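Long-range contacts in aldehyde dehydrogenase (Staphylococcus aureus, PDB 6K10), which oxidises 4,4'-diaponeurosporen-4-al to 4,4'-diaponeurosporenoic acid using NAD+ as the oxidant, a step in the synthesis of the carotenoid staphyloxanthin: residues A[312-317]-A[327-332]; A[237-242]-A[269-274]; A[298-303]-A[340-345]; A[221-226]-A[254-259]; A[241-246]-A[347-352]. The protein carries 1 engineered substitution. One frame throughout, in Å; residues are numbered along the deposited sequence.

Followed from the N terminus, the chain opens contact 4 at 221-226, runs into helix 232-244, where contacts 2 and 5 start with Phe241 and Gly242 in common, and closes contact 4 at 254-259. Contact 4 therefore crosses both others. Contact 2 closes next, on helix 264-279. Contact 3 opens at 298-303, and contact 1 opens and closes as a short hairpin inside its loop. Contact 3 then closes at 340-345 and contact 5 at 347-352, so that contact 1 nests in contact 3 and contact 3 in contact 5. Contacts 1, 4 and 5 reach one mixed sheet, on which the two helices of contact 2 pack.

Contact 1: residues A[312-317]-A[327-332]; sequences IVFGGH and PTLLDH
Segments 312-317 and 327-332 run antiparallel through a classic beta bulge, in which Val313 and Phe314 both lie opposite Leu329: Val313 N donates to Leu329 O (3.0 Å, 166° at the hydrogen), and Leu329 N donates back to Phe314 O at 3.0 Å. The extra residue puts Ile312 and Phe314, two apart in sequence, on opposite faces of the sheet. On one, Ile312 and Leu330 lie side by side and point the same way, CG1 of Ile312 meeting CD2 of Leu330 at 3.6 Å. On the other, the CB of Phe314 rests on the CG of Leu329 (3.8 Å). Because the CG of Phe314 stands anti to its backbone N (chi1 -180°), the ring reaches along the partner strand and turns its edge to a carbonyl, with CD1 3.2 Å from Pro327 O. That oxygen is buried without a hydrogen-bond partner; besides the ring edge it has a CA-H...O contact from Gly315 CA at 3.4 Å. Past the bulge, Thr328 OG1 accepts from Gly316 N at 3.0 Å, with a second partner in Glu326 O. Helix 264-279 covers the Phe314-Leu329 face through Ser272, Leu275 and Arg276, whereas Leu330 packs on Ala308 and Ile339; along its far edge, strand 324-330 is hydrogen-bonded in parallel to strand 348-354.

Contact 2: residues A[237-242]-A[269-274]; sequences ERICFG and TALSKT
Apolar contact carries most of this helix-helix crossing, in which the axes of 237-242 and 269-274 approach to 9.4 Å at a signed angle of -57°. Leu271 supplies the methyl CD2, which meets the sulphur of Cys240 (SG to CD2, 3.6 Å) and, more loosely, CG2 of Ile239 at 4.1 Å. One turn further on, Thr274 presents CG2, anti to its backbone N, to the CB of Cys240 at 3.9 Å. The two helices belong to the alpha/beta architecture of the aldehyde dehydrogenase catalytic domain and lie on the same face of its sheet: Ile239 rests on Val224, Val226 and Leu349, while Leu271 rests on Leu329 and Ile351. Polar groups fringe this apolar seam. The extended side chain of Glu237 crosses that of Thr274 at about a right angle, so its CG, not its carboxylate, comes 3.6 Å from Thr274 OG1. The carboxylate itself forms a salt bridge with Lys233 through OE2, and the threonine hydroxyl is hydrogen-bonded to Ser236 OG and Lys233 NZ. Arg238 points away from helix 264-279, and its NH2 donates to Ser441 O of the second subunit.

Contact 3: residues A[298-303]-A[340-345]; sequences YHRLTS and MQEEIF
Glu342 is the first residue of 340-345 to engage the helix: its OE2, through the anti lone pair, accepts from Arg300 NH2 at 3.1 Å in a salt bridge whose two planes are 36° apart. Glu343 turns instead to Gly220 N with OE1. At Ile344 the guanidinium, brought round by a bend at chi3 (64°), grips a single carbonyl end-on, Ile344 O lying 3.0 Å from NH1 and 2.7 Å from NH2, nearly in the guanidinium plane. Leu301 lies over one face of that group, its CG offset toward the rim, and Leu301 CD2 meets Ile344 CG2 at 4.0 Å. Phe345 O takes a weak bond from Arg300 NH1 (3.4 Å), with a water as second donor at 2.9 Å. Arg300 thus binds the backbone of a loop in which the side chain of Phe345 lies about 4 Å from that of the engineered Ser251, the predicted catalytic position; Glu343 to Pro347 spell the Glu-Ile-Phe-Gly-Pro signature found beside the active site in aldehyde dehydrogenases.

Contact 4: residues A[221-226]-A[254-259]; sequences KSPVIV and PDYILV
Lys221 and Asp255 cross obliquely where the two strands begin, the lysine folded back by bends at chi3 (68°) and chi4 (66°) so that NZ reaches the syn lone pair of Asp255 OD1 at 2.6 Å in a salt bridge. NZ also donates to Glu342 O and Ile339 O, and Asp255 OD2 accepts from Ile344 N. Tyr256 stands upright beside this pair, CG in the crowded position between N and carbonyl (chi1 63°); its ring turns an edge to Lys221 CB and one face to Pro223 CA, offset toward the rim, while Pro223 CB lies 3.6 Å from Tyr256 CZ. A water joins Tyr256 OH to Lys221 O. A beta-alpha-beta crossover through helix 232-244 sets the strands parallel, with Val224 N bonded to Tyr256 O (3.0 Å) and Leu258 N to Val224 O (2.8 Å). On the sheet face opposite Tyr256, Val224 lies alongside Pro254, which leads into the second strand (Val224 CG2 to Pro254 CB 3.5 Å), and Val226 likewise alongside Val259 (CB to CG2 3.9 Å).

Contact 5: residues A[241-246]-A[347-352]; sequences FGKFTN and PILPIL
The tight part of this buried contact centres on Lys243, whose CG is anti to the backbone N (chi1 170°) and whose chain, bent at chi2, passes Leu349 in the opposite direction. NZ donates to Ile348 O at 2.9 Å, coming from above the carbonyl plane (50° out of it). Pro254 O and Gly346 O accept from NZ too, so three carbonyls grip the buried ammonium and probably help keep it charged. Phe244 also packs closely: Lys243 CG sits 3.5 Å above the centre of its ring, the ring edge meets Pro347 O (CE1 to O 3.5 Å), and Phe244 CD1 is 3.7 Å from Pro347 CB. The looser part lies between Phe244 and Leu349, CZ to CB 4.5 Å, whereas Leu349 CD1 is 3.9 Å from Lys243 CE. The touching residues have no solvent side; Phe241, not touching the strand, packs on His449 of the second subunit. The last part of helix 232-244 laid over the start of a central parallel strand is the layering expected of the alpha/beta catalytic domain of aldehyde dehydrogenases.

Contact 1: residues A[312-317]-A[327-332]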
# COMPACT_ATOMS: atom_id res chain seq x y z
N ILE A 312 -38.45 1.29 19.16
CA ILE A 312 -37.62 0.96 20.32
C ILE A 312 -38.23 -0.22 21.05
O ILE A 312 -39.40 -0.18 21.45
CB ILE A 312 -37.46 2.17 21.25
CG1 ILE A 312 -36.75 3.31 20.52
CG2 ILE A 312 -36.71 1.78 22.51
CD1 ILE A 312 -36.89 4.65 21.21
N VAL A 313 -37.45 -1.29 21.22
CA VAL A 313 -37.86 -2.45 22.00
C VAL A 313 -37.00 -2.65 23.24
O VAL A 313 -37.27 -3.56 24.03
CB VAL A 313 -37.88 -3.73 21.15
CG1 VAL A 313 -38.86 -3.58 20.00
CG2 VAL A 313 -36.48 -4.04 20.63
N PHE A 314 -35.98 -1.82 23.43
CA PHE A 314 -35.19 -1.79 24.66
C PHE A 314 -34.51 -0.44 24.75
O PHE A 314 -34.00 0.07 23.75
CB PHE A 314 -34.14 -2.92 24.69
CG PHE A 314 -33.31 -2.93 25.95
CD1 PHE A 314 -32.20 -2.11 26.08
CD2 PHE A 314 -33.63 -3.78 27.00
CE1 PHE A 314 -31.44 -2.12 27.24
CE2 PHE A 314 -32.87 -3.80 28.15
CZ PHE A 314 -31.77 -2.97 28.27
N GLY A 315 -34.52 0.15 25.94
CA GLY A 315 -33.77 1.36 26.19
C GLY A 315 -34.42 2.63 25.67
O GLY A 315 -35.62 2.84 25.85
N GLY A 316 -33.63 3.49 25.04
CA GLY A 316 -34.13 4.73 24.48
C GLY A 316 -34.04 5.94 25.38
O GLY A 316 -34.39 7.04 24.95
N HIS A 317 -33.58 5.77 26.62
CA HIS A 317 -33.47 6.91 27.52
C HIS A 317 -32.19 7.69 27.23
O HIS A 317 -31.22 7.18 26.68
CB HIS A 317 -33.49 6.45 28.98
CG HIS A 317 -34.82 5.94 29.43
ND1 HIS A 317 -35.16 4.61 29.39
CD2 HIS A 317 -35.90 6.59 29.92
CE1 HIS A 317 -36.40 4.46 29.84
NE2 HIS A 317 -36.87 5.65 30.17
N PRO A 327 -28.21 2.10 26.15
CA PRO A 327 -28.22 1.06 25.12
C PRO A 327 -29.63 0.83 24.61
O PRO A 327 -30.56 0.60 25.38
CB PRO A 327 -27.67 -0.16 25.87
CG PRO A 327 -26.74 0.42 26.86
CD PRO A 327 -27.39 1.71 27.31
N THR A 328 -29.79 0.90 23.29
CA THR A 328 -31.10 0.91 22.67
C THR A 328 -31.16 -0.11 21.54
O THR A 328 -30.27 -0.15 20.69
CB THR A 328 -31.44 2.30 22.13
OG1 THR A 328 -31.34 3.26 23.19
CG2 THR A 328 -32.84 2.32 21.55
N LEU A 329 -32.20 -0.94 21.55
CA LEU A 329 -32.47 -1.89 20.48
C LEU A 329 -33.69 -1.44 19.69
O LEU A 329 -34.66 -0.95 20.27
CB LEU A 329 -32.71 -3.30 21.04
CG LEU A 329 -31.66 -3.88 21.99
CD1 LEU A 329 -32.06 -5.29 22.42
CD2 LEU A 329 -30.29 -3.88 21.35
N LEU A 330 -33.63 -1.60 18.37
CA LEU A 330 -34.73 -1.25 17.48
C LEU A 330 -35.18 -2.48 16.70
O LEU A 330 -34.35 -3.26 16.23
CB LEU A 330 -34.33 -0.15 16.50
CG LEU A 330 -33.72 1.14 17.04
CD1 LEU A 330 -33.27 2.00 15.88
CD2 LEU A 330 -34.71 1.88 17.93
N ASP A 331 -36.49 -2.63 16.55
CA ASP A 331 -37.08 -3.73 15.81
C ASP A 331 -37.87 -3.18 14.62
O ASP A 331 -38.20 -2.00 14.57
CB ASP A 331 -38.00 -4.57 16.71
CG ASP A 331 -38.31 -5.93 16.13
OD1 ASP A 331 -37.72 -6.29 15.09
OD2 ASP A 331 -39.16 -6.63 16.72
N HIS A 332 -38.14 -4.06 13.65
CA HIS A 332 -38.92 -3.72 12.46
C HIS A 332 -38.26 -2.61 11.65
O HIS A 332 -38.95 -1.79 11.02
CB HIS A 332 -40.36 -3.35 12.82
CG HIS A 332 -41.07 -4.38 13.64
ND1 HIS A 332 -41.51 -4.14 14.92
CD2 HIS A 332 -41.42 -5.66 13.35
CE1 HIS A 332 -42.10 -5.23 15.39
NE2 HIS A 332 -42.05 -6.16 14.46

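Contact 2: residues A[237-242]-A[269-274]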
# COMPACT_ATOMS: atom_id res chain seq x y z
N GLU A 237 -24.18 -11.97 23.88
CA GLU A 237 -23.13 -11.50 24.78
C GLU A 237 -21.97 -10.90 24.01
O GLU A 237 -21.45 -9.84 24.37
CB GLU A 237 -22.66 -12.66 25.67
CG GLU A 237 -23.64 -13.02 26.78
CD GLU A 237 -23.38 -14.40 27.37
OE1 GLU A 237 -22.31 -14.98 27.08
OE2 GLU A 237 -24.24 -14.89 28.12
N ARG A 238 -21.55 -11.56 22.93
CA ARG A 238 -20.41 -11.06 22.16
C ARG A 238 -20.80 -9.86 21.30
O ARG A 238 -19.97 -8.98 21.04
CB ARG A 238 -19.83 -12.20 21.32
CG ARG A 238 -19.32 -13.34 22.21
CD ARG A 238 -18.87 -14.58 21.45
NE ARG A 238 -18.40 -15.59 22.40
CZ ARG A 238 -17.97 -16.80 22.09
NH1 ARG A 238 -17.96 -17.21 20.82
NH2 ARG A 238 -17.56 -17.62 23.05
N ILE A 239 -22.06 -9.79 20.86
CA ILE A 239 -22.53 -8.61 20.14
C ILE A 239 -22.55 -7.40 21.07
O ILE A 239 -22.03 -6.33 20.73
CB ILE A 239 -23.93 -8.87 19.52
CG1 ILE A 239 -23.83 -9.78 18.30
CG2 ILE A 239 -24.59 -7.55 19.14
CD1 ILE A 239 -25.15 -10.42 17.90
N CYS A 240 -23.15 -7.55 22.25
CA CYS A 240 -23.23 -6.43 23.19
C CYS A 240 -21.85 -5.97 23.63
O CYS A 240 -21.62 -4.77 23.82
CB CYS A 240 -24.08 -6.82 24.40
SG CYS A 240 -25.86 -6.91 24.11
N PHE A 241 -20.92 -6.92 23.80
CA PHE A 241 -19.55 -6.57 24.13
C PHE A 241 -18.94 -5.64 23.09
O PHE A 241 -18.38 -4.59 23.42
CB PHE A 241 -18.71 -7.85 24.26
CG PHE A 241 -17.23 -7.59 24.35
CD1 PHE A 241 -16.65 -7.19 25.54
CD2 PHE A 241 -16.42 -7.77 23.25
CE1 PHE A 241 -15.30 -6.96 25.63
CE2 PHE A 241 -15.06 -7.53 23.33
CZ PHE A 241 -14.50 -7.13 24.52
N GLY A 242 -19.04 -6.01 21.81
CA GLY A 242 -18.48 -5.19 20.75
C GLY A 242 -19.28 -3.95 20.43
O GLY A 242 -18.72 -2.97 19.94
N THR A 269 -34.75 -10.99 22.99
CA THR A 269 -34.83 -11.40 24.39
C THR A 269 -33.43 -11.56 25.00
O THR A 269 -33.17 -11.09 26.11
CB THR A 269 -35.62 -12.70 24.51
OG1 THR A 269 -36.99 -12.46 24.17
CG2 THR A 269 -35.54 -13.26 25.93
N ALA A 270 -32.53 -12.22 24.26
CA ALA A 270 -31.20 -12.48 24.80
C ALA A 270 -30.38 -11.20 24.90
O ALA A 270 -29.64 -11.01 25.88
CB ALA A 270 -30.47 -13.51 23.93
N LEU A 271 -30.49 -10.31 23.91
CA LEU A 271 -29.77 -9.04 23.97
C LEU A 271 -30.22 -8.22 25.18
O LEU A 271 -29.39 -7.65 25.89
CB LEU A 271 -29.98 -8.25 22.68
CG LEU A 271 -29.30 -8.74 21.41
CD1 LEU A 271 -29.93 -8.07 20.20
CD2 LEU A 271 -27.80 -8.47 21.45
N SER A 272 -31.53 -8.14 25.41
CA SER A 272 -32.04 -7.39 26.55
C SER A 272 -31.56 -7.99 27.86
O SER A 272 -31.16 -7.27 28.78
CB SER A 272 -33.57 -7.35 26.50
OG SER A 272 -34.04 -6.85 25.26
N LYS A 273 -31.60 -9.32 27.96
CA LYS A 273 -31.12 -9.99 29.17
C LYS A 273 -29.64 -9.73 29.40
O LYS A 273 -29.21 -9.47 30.53
CB LYS A 273 -31.39 -11.49 29.07
CG LYS A 273 -30.76 -12.30 30.18
CD LYS A 273 -30.99 -13.78 29.97
CE LYS A 273 -31.97 -14.35 30.98
NZ LYS A 273 -32.06 -15.83 30.88
N THR A 274 -28.84 -9.79 28.34
CA THR A 274 -27.40 -9.57 28.46
C THR A 274 -27.10 -8.15 28.92
O THR A 274 -26.23 -7.93 29.77
CB THR A 274 -26.72 -9.85 27.11
OG1 THR A 274 -26.76 -11.26 26.84
CG2 THR A 274 -25.28 -9.37 27.13

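Contact 3: residues A[298-303]-A[340-345]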
# COMPACT_ATOMS: atom_id res chain seq x y z
N TYR A 298 -24.13 13.85 20.53
CA TYR A 298 -25.25 13.47 21.37
C TYR A 298 -26.58 13.80 20.69
O TYR A 298 -27.50 12.98 20.65
CB TYR A 298 -25.15 14.16 22.73
CG TYR A 298 -26.39 14.00 23.58
CD1 TYR A 298 -26.55 12.89 24.40
CD2 TYR A 298 -27.40 14.95 23.56
CE1 TYR A 298 -27.69 12.73 25.17
CE2 TYR A 298 -28.53 14.81 24.33
CZ TYR A 298 -28.67 13.70 25.13
OH TYR A 298 -29.81 13.56 25.90
N HIS A 299 -26.68 15.01 20.13
CA HIS A 299 -27.92 15.41 19.46
C HIS A 299 -28.10 14.67 18.15
O HIS A 299 -29.24 14.40 17.75
CB HIS A 299 -27.93 16.92 19.24
CG HIS A 299 -28.14 17.71 20.50
ND1 HIS A 299 -27.47 18.88 20.76
CD2 HIS A 299 -28.95 17.49 21.56
CE1 HIS A 299 -27.85 19.35 21.93
NE2 HIS A 299 -28.75 18.53 22.44
N ARG A 300 -27.01 14.35 17.46
CA ARG A 300 -27.10 13.49 16.28
C ARG A 300 -27.77 12.16 16.63
O ARG A 300 -28.61 11.66 15.88
CB ARG A 300 -25.71 13.25 15.70
CG ARG A 300 -25.69 12.31 14.51
CD ARG A 300 -24.26 12.08 14.02
NE ARG A 300 -23.44 11.40 15.02
CZ ARG A 300 -23.47 10.09 15.25
NH1 ARG A 300 -22.68 9.56 16.17
NH2 ARG A 300 -24.30 9.31 14.57
N LEU A 301 -27.42 11.60 17.79
CA LEU A 301 -27.94 10.29 18.16
C LEU A 301 -29.34 10.37 18.76
O LEU A 301 -30.16 9.47 18.53
CB LEU A 301 -26.97 9.61 19.13
CG LEU A 301 -25.66 9.08 18.54
CD1 LEU A 301 -24.63 8.85 19.64
CD2 LEU A 301 -25.93 7.79 17.79
N THR A 302 -29.65 11.43 19.52
CA THR A 302 -31.01 11.57 20.02
C THR A 302 -31.98 11.92 18.89
O THR A 302 -33.16 11.58 18.97
CB THR A 302 -31.09 12.63 21.13
OG1 THR A 302 -30.71 13.91 20.61
CG2 THR A 302 -30.18 12.26 22.29
N SER A 303 -31.50 12.60 17.85
CA SER A 303 -32.32 12.78 16.66
C SER A 303 -32.65 11.43 16.02
O SER A 303 -33.79 11.20 15.60
CB SER A 303 -31.60 13.69 15.66
OG SER A 303 -32.44 14.01 14.56
N MET A 340 -30.68 3.56 9.24
CA MET A 340 -29.96 2.77 8.25
C MET A 340 -29.34 3.63 7.15
O MET A 340 -28.85 3.08 6.15
CB MET A 340 -30.88 1.71 7.63
CG MET A 340 -31.25 0.60 8.59
SD MET A 340 -29.80 -0.21 9.30
CE MET A 340 -29.03 -0.87 7.82
N GLN A 341 -29.33 4.95 7.31
CA GLN A 341 -28.78 5.85 6.31
C GLN A 341 -27.42 6.42 6.69
O GLN A 341 -26.77 7.03 5.84
CB GLN A 341 -29.75 7.02 6.05
CG GLN A 341 -31.18 6.60 5.78
CD GLN A 341 -31.29 5.60 4.64
OE1 GLN A 341 -30.65 5.75 3.60
NE2 GLN A 341 -32.10 4.57 4.84
N GLU A 342 -26.98 6.25 7.93
CA GLU A 342 -25.72 6.81 8.39
C GLU A 342 -25.03 5.83 9.33
O GLU A 342 -25.68 5.00 9.97
CB GLU A 342 -25.92 8.16 9.09
CG GLU A 342 -26.71 8.08 10.39
CD GLU A 342 -26.76 9.40 11.14
OE1 GLU A 342 -27.73 10.17 10.93
OE2 GLU A 342 -25.84 9.67 11.95
N GLU A 343 -23.70 5.92 9.39
CA GLU A 343 -22.96 5.20 10.41
C GLU A 343 -23.40 5.68 11.79
O GLU A 343 -23.29 6.87 12.10
CB GLU A 343 -21.46 5.39 10.22
CG GLU A 343 -20.60 4.67 11.26
CD GLU A 343 -19.12 4.66 10.90
OE1 GLU A 343 -18.75 5.29 9.89
OE2 GLU A 343 -18.33 4.02 11.63
N ILE A 344 -23.92 4.77 12.60
CA ILE A 344 -24.55 5.16 13.86
C ILE A 344 -23.52 5.72 14.83
O ILE A 344 -23.71 6.81 15.39
CB ILE A 344 -25.31 3.96 14.46
CG1 ILE A 344 -26.37 3.48 13.47
CG2 ILE A 344 -25.93 4.34 15.79
CD1 ILE A 344 -27.01 2.19 13.86
N PHE A 345 -22.42 5.00 15.03
CA PHE A 345 -21.34 5.43 15.92
C PHE A 345 -21.89 5.80 17.29
O PHE A 345 -21.56 6.83 17.87
CB PHE A 345 -20.56 6.59 15.30
CG PHE A 345 -19.07 6.44 15.40
CD1 PHE A 345 -18.40 5.52 14.60
CD2 PHE A 345 -18.33 7.22 16.28
CE1 PHE A 345 -17.02 5.38 14.69
CE2 PHE A 345 -16.96 7.08 16.37
CZ PHE A 345 -16.30 6.16 15.57
O HOH W 1 -20.70 9.46 18.70

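Contact 4: residues A[221-226]-A[254-259]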
# COMPACT_ATOMS: atom_id res chain seq x y z
N LYS A 221 -21.03 0.94 7.74
CA LYS A 221 -21.98 0.33 8.68
C LYS A 221 -21.66 -1.17 8.73
O LYS A 221 -21.99 -1.91 7.80
CB LYS A 221 -23.42 0.61 8.25
CG LYS A 221 -23.77 2.11 8.28
CD LYS A 221 -25.13 2.40 7.66
CE LYS A 221 -26.27 1.83 8.49
NZ LYS A 221 -26.38 2.51 9.81
N SER A 222 -21.01 -1.59 9.82
CA SER A 222 -20.57 -2.98 9.95
C SER A 222 -21.76 -3.88 10.27
O SER A 222 -22.40 -3.70 11.30
CB SER A 222 -19.52 -3.09 11.04
OG SER A 222 -18.37 -2.31 10.76
N PRO A 223 -22.07 -4.86 9.42
CA PRO A 223 -23.22 -5.73 9.69
C PRO A 223 -22.88 -6.93 10.55
O PRO A 223 -21.76 -7.45 10.53
CB PRO A 223 -23.63 -6.19 8.28
CG PRO A 223 -22.35 -6.21 7.51
CD PRO A 223 -21.47 -5.13 8.10
N VAL A 224 -23.86 -7.35 11.34
CA VAL A 224 -23.82 -8.63 12.04
C VAL A 224 -24.92 -9.50 11.44
O VAL A 224 -26.09 -9.10 11.44
CB VAL A 224 -24.01 -8.48 13.56
CG1 VAL A 224 -24.03 -9.85 14.25
CG2 VAL A 224 -22.94 -7.59 14.15
N ILE A 225 -24.54 -10.65 10.89
CA ILE A 225 -25.50 -11.65 10.45
C ILE A 225 -25.66 -12.67 11.57
O ILE A 225 -24.66 -13.19 12.08
CB ILE A 225 -25.06 -12.34 9.14
CG1 ILE A 225 -24.76 -11.33 8.05
CG2 ILE A 225 -26.17 -13.27 8.65
CD1 ILE A 225 -23.89 -11.86 6.92
N VAL A 226 -26.90 -12.92 11.97
CA VAL A 226 -27.23 -13.93 12.96
C VAL A 226 -28.19 -14.89 12.26
O VAL A 226 -29.36 -14.55 12.05
CB VAL A 226 -27.87 -13.33 14.22
CG1 VAL A 226 -28.28 -14.44 15.21
CG2 VAL A 226 -26.93 -12.34 14.88
N PRO A 254 -20.62 -3.39 15.93
CA PRO A 254 -21.83 -3.78 15.21
C PRO A 254 -22.71 -2.57 14.94
O PRO A 254 -23.21 -1.93 15.87
CB PRO A 254 -22.50 -4.76 16.18
CG PRO A 254 -21.35 -5.39 16.88
CD PRO A 254 -20.36 -4.27 17.09
N ASP A 255 -22.86 -2.23 13.66
CA ASP A 255 -23.75 -1.12 13.35
C ASP A 255 -25.21 -1.57 13.35
O ASP A 255 -26.04 -0.96 14.02
CB ASP A 255 -23.38 -0.50 12.00
CG ASP A 255 -24.18 0.76 11.71
OD1 ASP A 255 -25.33 0.64 11.22
OD2 ASP A 255 -23.67 1.87 11.99
N TYR A 256 -25.52 -2.64 12.62
CA TYR A 256 -26.88 -3.16 12.54
C TYR A 256 -26.84 -4.68 12.47
O TYR A 256 -25.80 -5.28 12.20
CB TYR A 256 -27.64 -2.57 11.34
CG TYR A 256 -27.04 -2.94 9.99
CD1 TYR A 256 -26.06 -2.15 9.41
CD2 TYR A 256 -27.47 -4.07 9.30
CE1 TYR A 256 -25.51 -2.47 8.19
CE2 TYR A 256 -26.93 -4.40 8.07
CZ TYR A 256 -25.95 -3.59 7.52
OH TYR A 256 -25.40 -3.91 6.29
N ILE A 257 -27.99 -5.29 12.71
CA ILE A 257 -28.13 -6.74 12.75
C ILE A 257 -29.07 -7.19 11.63
O ILE A 257 -30.14 -6.61 11.45
CB ILE A 257 -28.63 -7.23 14.12
CG1 ILE A 257 -27.67 -6.79 15.23
CG2 ILE A 257 -28.83 -8.75 14.12
CD1 ILE A 257 -27.91 -7.44 16.59
N LEU A 258 -28.64 -8.19 10.87
CA LEU A 258 -29.50 -8.95 9.97
C LEU A 258 -29.67 -10.32 10.61
O LEU A 258 -28.72 -11.11 10.65
CB LEU A 258 -28.87 -9.07 8.58
CG LEU A 258 -28.85 -7.82 7.70
CD1 LEU A 258 -27.85 -8.01 6.58
CD2 LEU A 258 -30.24 -7.51 7.14
N VAL A 259 -30.86 -10.58 11.16
CA VAL A 259 -31.14 -11.82 11.87
C VAL A 259 -32.20 -12.60 11.10
O VAL A 259 -33.14 -12.01 10.56
CB VAL A 259 -31.58 -11.57 13.33
CG1 VAL A 259 -32.89 -10.78 13.40
CG2 VAL A 259 -31.70 -12.88 14.10
O HOH W 2 -23.48 -2.30 5.47

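Contact 5: residues A[241-246]-A[347-352]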
# COMPACT_ATOMS: atom_id res chain seq x y z
N PHE A 241 -20.92 -6.92 23.80
CA PHE A 241 -19.55 -6.57 24.13
C PHE A 241 -18.94 -5.64 23.09
O PHE A 241 -18.38 -4.59 23.42
CB PHE A 241 -18.71 -7.85 24.26
CG PHE A 241 -17.23 -7.59 24.35
CD1 PHE A 241 -16.65 -7.19 25.54
CD2 PHE A 241 -16.42 -7.77 23.25
CE1 PHE A 241 -15.30 -6.96 25.63
CE2 PHE A 241 -15.06 -7.53 23.33
CZ PHE A 241 -14.50 -7.13 24.52
N GLY A 242 -19.04 -6.01 21.81
CA GLY A 242 -18.48 -5.19 20.75
C GLY A 242 -19.28 -3.95 20.43
O GLY A 242 -18.72 -2.97 19.94
N LYS A 243 -20.59 -3.96 20.72
CA LYS A 243 -21.45 -2.84 20.38
C LYS A 243 -21.41 -1.73 21.43
O LYS A 243 -21.32 -0.55 21.08
CB LYS A 243 -22.89 -3.31 20.19
CG LYS A 243 -23.91 -2.19 20.06
CD LYS A 243 -23.59 -1.30 18.87
CE LYS A 243 -24.76 -0.40 18.50
NZ LYS A 243 -24.50 0.31 17.21
N PHE A 244 -21.48 -2.08 22.71
CA PHE A 244 -21.69 -1.08 23.75
C PHE A 244 -20.43 -0.74 24.53
O PHE A 244 -20.47 0.12 25.42
CB PHE A 244 -22.82 -1.54 24.68
CG PHE A 244 -24.13 -1.65 23.97
CD1 PHE A 244 -24.80 -0.50 23.57
CD2 PHE A 244 -24.66 -2.88 23.63
CE1 PHE A 244 -26.00 -0.58 22.89
CE2 PHE A 244 -25.86 -2.97 22.95
CZ PHE A 244 -26.53 -1.81 22.58
N THR A 245 -19.30 -1.37 24.21
CA THR A 245 -18.01 -0.81 24.55
C THR A 245 -17.88 0.58 23.92
O THR A 245 -18.24 0.79 22.76
CB THR A 245 -16.89 -1.72 24.04
OG1 THR A 245 -16.86 -2.93 24.81
CG2 THR A 245 -15.53 -1.03 24.14
N ASN A 246 -17.39 1.54 24.72
CA ASN A 246 -17.21 2.93 24.29
C ASN A 246 -18.52 3.56 23.83
O ASN A 246 -18.53 4.47 23.00
CB ASN A 246 -16.15 3.04 23.18
CG ASN A 246 -15.51 4.42 23.13
OD1 ASN A 246 -15.45 5.13 24.13
ND2 ASN A 246 -15.04 4.80 21.95
N PRO A 347 -24.78 3.98 20.71
CA PRO A 347 -25.38 2.80 21.34
C PRO A 347 -26.82 2.53 20.89
O PRO A 347 -27.70 2.23 21.71
CB PRO A 347 -25.31 3.13 22.82
CG PRO A 347 -25.50 4.62 22.85
CD PRO A 347 -24.88 5.17 21.58
N ILE A 348 -27.07 2.64 19.59
CA ILE A 348 -28.34 2.28 18.99
C ILE A 348 -28.10 1.10 18.07
O ILE A 348 -27.24 1.17 17.18
CB ILE A 348 -28.97 3.46 18.22
CG1 ILE A 348 -29.08 4.69 19.12
CG2 ILE A 348 -30.33 3.07 17.68
CD1 ILE A 348 -29.61 5.91 18.41
N LEU A 349 -28.84 0.01 18.27
CA LEU A 349 -28.63 -1.23 17.52
C LEU A 349 -29.91 -1.62 16.79
O LEU A 349 -30.81 -2.24 17.39
CB LEU A 349 -28.18 -2.35 18.45
CG LEU A 349 -27.75 -3.65 17.78
CD1 LEU A 349 -26.58 -3.41 16.83
CD2 LEU A 349 -27.40 -4.68 18.83
N PRO A 350 -30.04 -1.29 15.51
CA PRO A 350 -31.23 -1.70 14.75
C PRO A 350 -31.15 -3.16 14.35
O PRO A 350 -30.07 -3.69 14.04
CB PRO A 350 -31.20 -0.79 13.52
CG PRO A 350 -29.77 -0.39 13.37
CD PRO A 350 -29.17 -0.38 14.75
N ILE A 351 -32.30 -3.82 14.34
CA ILE A 351 -32.41 -5.24 14.04
C ILE A 351 -33.34 -5.41 12.85
O ILE A 351 -34.53 -5.06 12.93
CB ILE A 351 -32.91 -6.03 15.26
CG1 ILE A 351 -31.90 -5.92 16.41
CG2 ILE A 351 -33.15 -7.49 14.90
CD1 ILE A 351 -32.44 -6.38 17.74
N LEU A 352 -32.80 -5.94 11.75
CA LEU A 352 -33.56 -6.23 10.55
C LEU A 352 -33.62 -7.73 10.33
O LEU A 352 -32.68 -8.46 10.67
CB LEU A 352 -32.94 -5.56 9.31
CG LEU A 352 -32.83 -4.03 9.21
CD1 LEU A 352 -31.70 -3.48 10.07
CD2 LEU A 352 -32.65 -3.62 7.76